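CdiI immunity protein (Yersinia kristensenii ATCC 33638, PDB 5E3E) probably neutralises its cognate CDI toxin, an RNase A-superfamily nuclease, by binding it in a toxin-immunity complex. Local coordinates at residues Tyr12-Tyr17 against Leu73-Tyr78. Sequence-based numbering, arbitrary orientation.
Sequences YLLRCY and LDCSYY
The guanidinium of Arg15 meets Leu73 edge-on: the carbonyl oxygen of Leu73 lies in the guanidinium plane, while CB of Asp74 approaches obliquely. Arg15 NE donates to Leu73 O over 2.9 Å, with an N-H...O angle of 164°. Seen from the acceptor, the donor stands 53° above the carbonyl plane. The side chain is extended from CG to NE, which carries NE to this oxygen. NH2 bonds to Lys72 O, so two successive carbonyls at the end of helix 62-72 are gripped by one arginine; NH1 forms a salt bridge to Glu65 of the toxin chain.

Leu14 supplies the apolar half. Its two methyls divide the work, CD1 lying 3.9 Å from Leu73 CB and CD2 3.8 Å from Cys75 SG. The thiol is placed there by chi1 of Cys75 (-176°), which sets SG anti to the backbone N, and Cys75 CB packs against Leu14 CB. The backbones are close here, with the CA atoms of Leu14 and Cys75 4.6 Å apart.

A water also bridges the segments, hydrogen-bonded to Leu14 O, Asp74 O and Ser76 OG. Its distance to Leu14 O is 2.9 Å. Asp74 O is nearer to the water, at 2.6 Å. The carboxylate of Asp74 forms salt bridges to Lys26 and Arg92 of the toxin chain. The arrangement is that of a helix C-terminus held by a neighbouring helix: Arg15 of helix 8-17 bonds the last carbonyls of helix 62-72, which positive-phi Asp74 ends, at the surface where Arg15 and Asp74 bind the toxin.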
loop_
_atom_site.group_PDB
_atom_site.type_symbol
_atom_site.label_atom_id
_atom_site.label_comp_id
_atom_site.label_asym_id
_atom_site.label_seq_id
_atom_site.Cartn_x
_atom_site.Cartn_y
_atom_site.Cartn_z
ATOM N N TYR A 12 7.801 -0.629 -0.029
ATOM C CA TYR A 12 7.240 -1.957 0.166
ATOM C C TYR A 12 6.428 -2.033 1.466
ATOM O O TYR A 12 5.271 -2.463 1.424
ATOM C CB TYR A 12 8.344 -3.017 0.168
ATOM C CG TYR A 12 7.857 -4.415 0.426
ATOM C CD1 TYR A 12 7.068 -5.083 -0.507
ATOM C CD2 TYR A 12 8.147 -5.049 1.597
ATOM C CE1 TYR A 12 6.612 -6.374 -0.280
ATOM C CE2 TYR A 12 7.681 -6.325 1.847
ATOM C CZ TYR A 12 6.931 -7.004 0.911
ATOM O OH TYR A 12 6.481 -8.314 1.157
ATOM N N LEU A 13 7.017 -1.615 2.601
ATOM C CA LEU A 13 6.258 -1.529 3.843
ATOM C C LEU A 13 4.971 -0.712 3.675
ATOM O O LEU A 13 3.912 -1.125 4.095
ATOM C CB LEU A 13 7.073 -0.904 4.963
ATOM C CG LEU A 13 6.420 -0.697 6.323
ATOM C CD1 LEU A 13 6.050 -2.059 6.954
ATOM C CD2 LEU A 13 7.377 0.085 7.214
ATOM N N LEU A 14 5.089 0.468 3.093
ATOM C CA LEU A 14 4.019 1.434 3.126
ATOM C C LEU A 14 2.926 1.135 2.102
ATOM O O LEU A 14 1.771 1.490 2.336
ATOM C CB LEU A 14 4.566 2.861 2.959
ATOM C CG LEU A 14 5.458 3.348 4.109
ATOM C CD1 LEU A 14 5.943 4.779 3.925
ATOM C CD2 LEU A 14 4.826 3.167 5.468
ATOM N N ARG A 15 3.275 0.427 1.038
ATOM C CA ARG A 15 2.315 0.093 0.004
ATOM C C ARG A 15 1.760 -1.302 0.096
ATOM O O ARG A 15 0.596 -1.496 -0.255
ATOM C CB ARG A 15 2.868 0.328 -1.379
ATOM C CG ARG A 15 3.274 1.749 -1.610
ATOM C CD ARG A 15 3.826 1.921 -3.003
ATOM N NE ARG A 15 4.286 3.289 -3.277
ATOM C CZ ARG A 15 4.720 3.711 -4.472
ATOM N NH1 ARG A 15 4.775 2.893 -5.529
ATOM N NH2 ARG A 15 5.147 4.953 -4.614
ATOM N N CYS A 16 2.545 -2.278 0.537
ATOM C CA CYS A 16 2.070 -3.647 0.573
ATOM C C CYS A 16 1.502 -3.985 1.946
ATOM O O CYS A 16 0.579 -4.811 2.033
ATOM C CB CYS A 16 3.144 -4.649 0.180
ATOM S SG CYS A 16 3.546 -4.607 -1.580
ATOM N N TYR A 17 2.116 -3.467 3.018
ATOM C CA TYR A 17 1.630 -3.745 4.348
ATOM C C TYR A 17 0.624 -2.687 4.749
ATOM O O TYR A 17 -0.493 -3.054 5.113
ATOM C CB TYR A 17 2.771 -3.879 5.380
ATOM C CG TYR A 17 3.402 -5.255 5.303
ATOM C CD1 TYR A 17 4.361 -5.558 4.351
ATOM C CD2 TYR A 17 2.969 -6.281 6.178
ATOM C CE1 TYR A 17 4.883 -6.833 4.260
ATOM C CE2 TYR A 17 3.511 -7.535 6.121
ATOM C CZ TYR A 17 4.466 -7.814 5.165
ATOM O OH TYR A 17 4.984 -9.088 5.094
ATOM N N LEU A 73 5.551 8.097 -1.099
ATOM C CA LEU A 73 5.637 6.643 -0.789
ATOM C C LEU A 73 4.251 5.974 -0.671
ATOM O O LEU A 73 4.135 4.771 -0.771
ATOM C CB LEU A 73 6.474 6.410 0.469
ATOM C CG LEU A 73 7.919 6.913 0.419
ATOM C CD1 LEU A 73 8.600 6.751 1.757
ATOM C CD2 LEU A 73 8.757 6.182 -0.616
ATOM N N ASP A 74 3.209 6.797 -0.493
ATOM C CA ASP A 74 1.812 6.402 -0.612
ATOM C C ASP A 74 1.310 5.459 0.473
ATOM O O ASP A 74 0.530 4.532 0.159
ATOM C CB ASP A 74 1.495 5.804 -1.968
ATOM C CG ASP A 74 -0.010 5.912 -2.312
ATOM O OD1 ASP A 74 -0.676 6.895 -1.863
ATOM O OD2 ASP A 74 -0.548 5.005 -3.023
ATOM N N CYS A 75 1.722 5.710 1.716
ATOM C CA CYS A 75 1.176 5.010 2.894
ATOM C C CYS A 75 -0.346 5.222 2.988
ATOM O O CYS A 75 -0.801 6.357 2.865
ATOM C CB CYS A 75 1.814 5.573 4.157
ATOM S SG CYS A 75 1.335 4.727 5.682
ATOM N N SER A 76 -1.129 4.156 3.225
ATOM C CA SER A 76 -2.621 4.314 3.377
ATOM C C SER A 76 -3.036 4.611 4.816
ATOM O O SER A 76 -4.120 5.147 5.044
ATOM C CB SER A 76 -3.369 3.046 2.933
ATOM O OG SER A 76 -3.145 2.792 1.562
ATOM N N TYR A 77 -2.183 4.299 5.791
ATOM C CA TYR A 77 -2.476 4.550 7.194
ATOM C C TYR A 77 -2.231 6.002 7.565
ATOM O O TYR A 77 -1.128 6.539 7.321
ATOM C CB TYR A 77 -1.629 3.623 8.060
ATOM C CG TYR A 77 -1.595 3.975 9.526
ATOM C CD1 TYR A 77 -2.783 4.236 10.230
ATOM C CD2 TYR A 77 -0.386 4.033 10.221
ATOM C CE1 TYR A 77 -2.757 4.545 11.589
ATOM C CE2 TYR A 77 -0.360 4.350 11.566
ATOM C CZ TYR A 77 -1.528 4.593 12.242
ATOM O OH TYR A 77 -1.463 4.885 13.612
ATOM N N TYR A 78 -3.293 6.677 8.042
ATOM C CA TYR A 78 -3.199 8.095 8.403
ATOM C C TYR A 78 -2.629 8.213 9.835
ATOM O O TYR A 78 -3.340 8.511 10.821
ATOM C CB TYR A 78 -4.553 8.779 8.271
ATOM C CG TYR A 78 -4.440 10.260 8.381
ATOM C CD1 TYR A 78 -3.820 10.969 7.380
ATOM C CD2 TYR A 78 -4.881 10.945 9.524
ATOM C CE1 TYR A 78 -3.683 12.342 7.464
ATOM C CE2 TYR A 78 -4.711 12.325 9.640
ATOM C CZ TYR A 78 -4.141 13.010 8.572
ATOM O OH TYR A 78 -3.946 14.366 8.602
HETATM O O HOH W 1 -0.492 2.259 0.754
#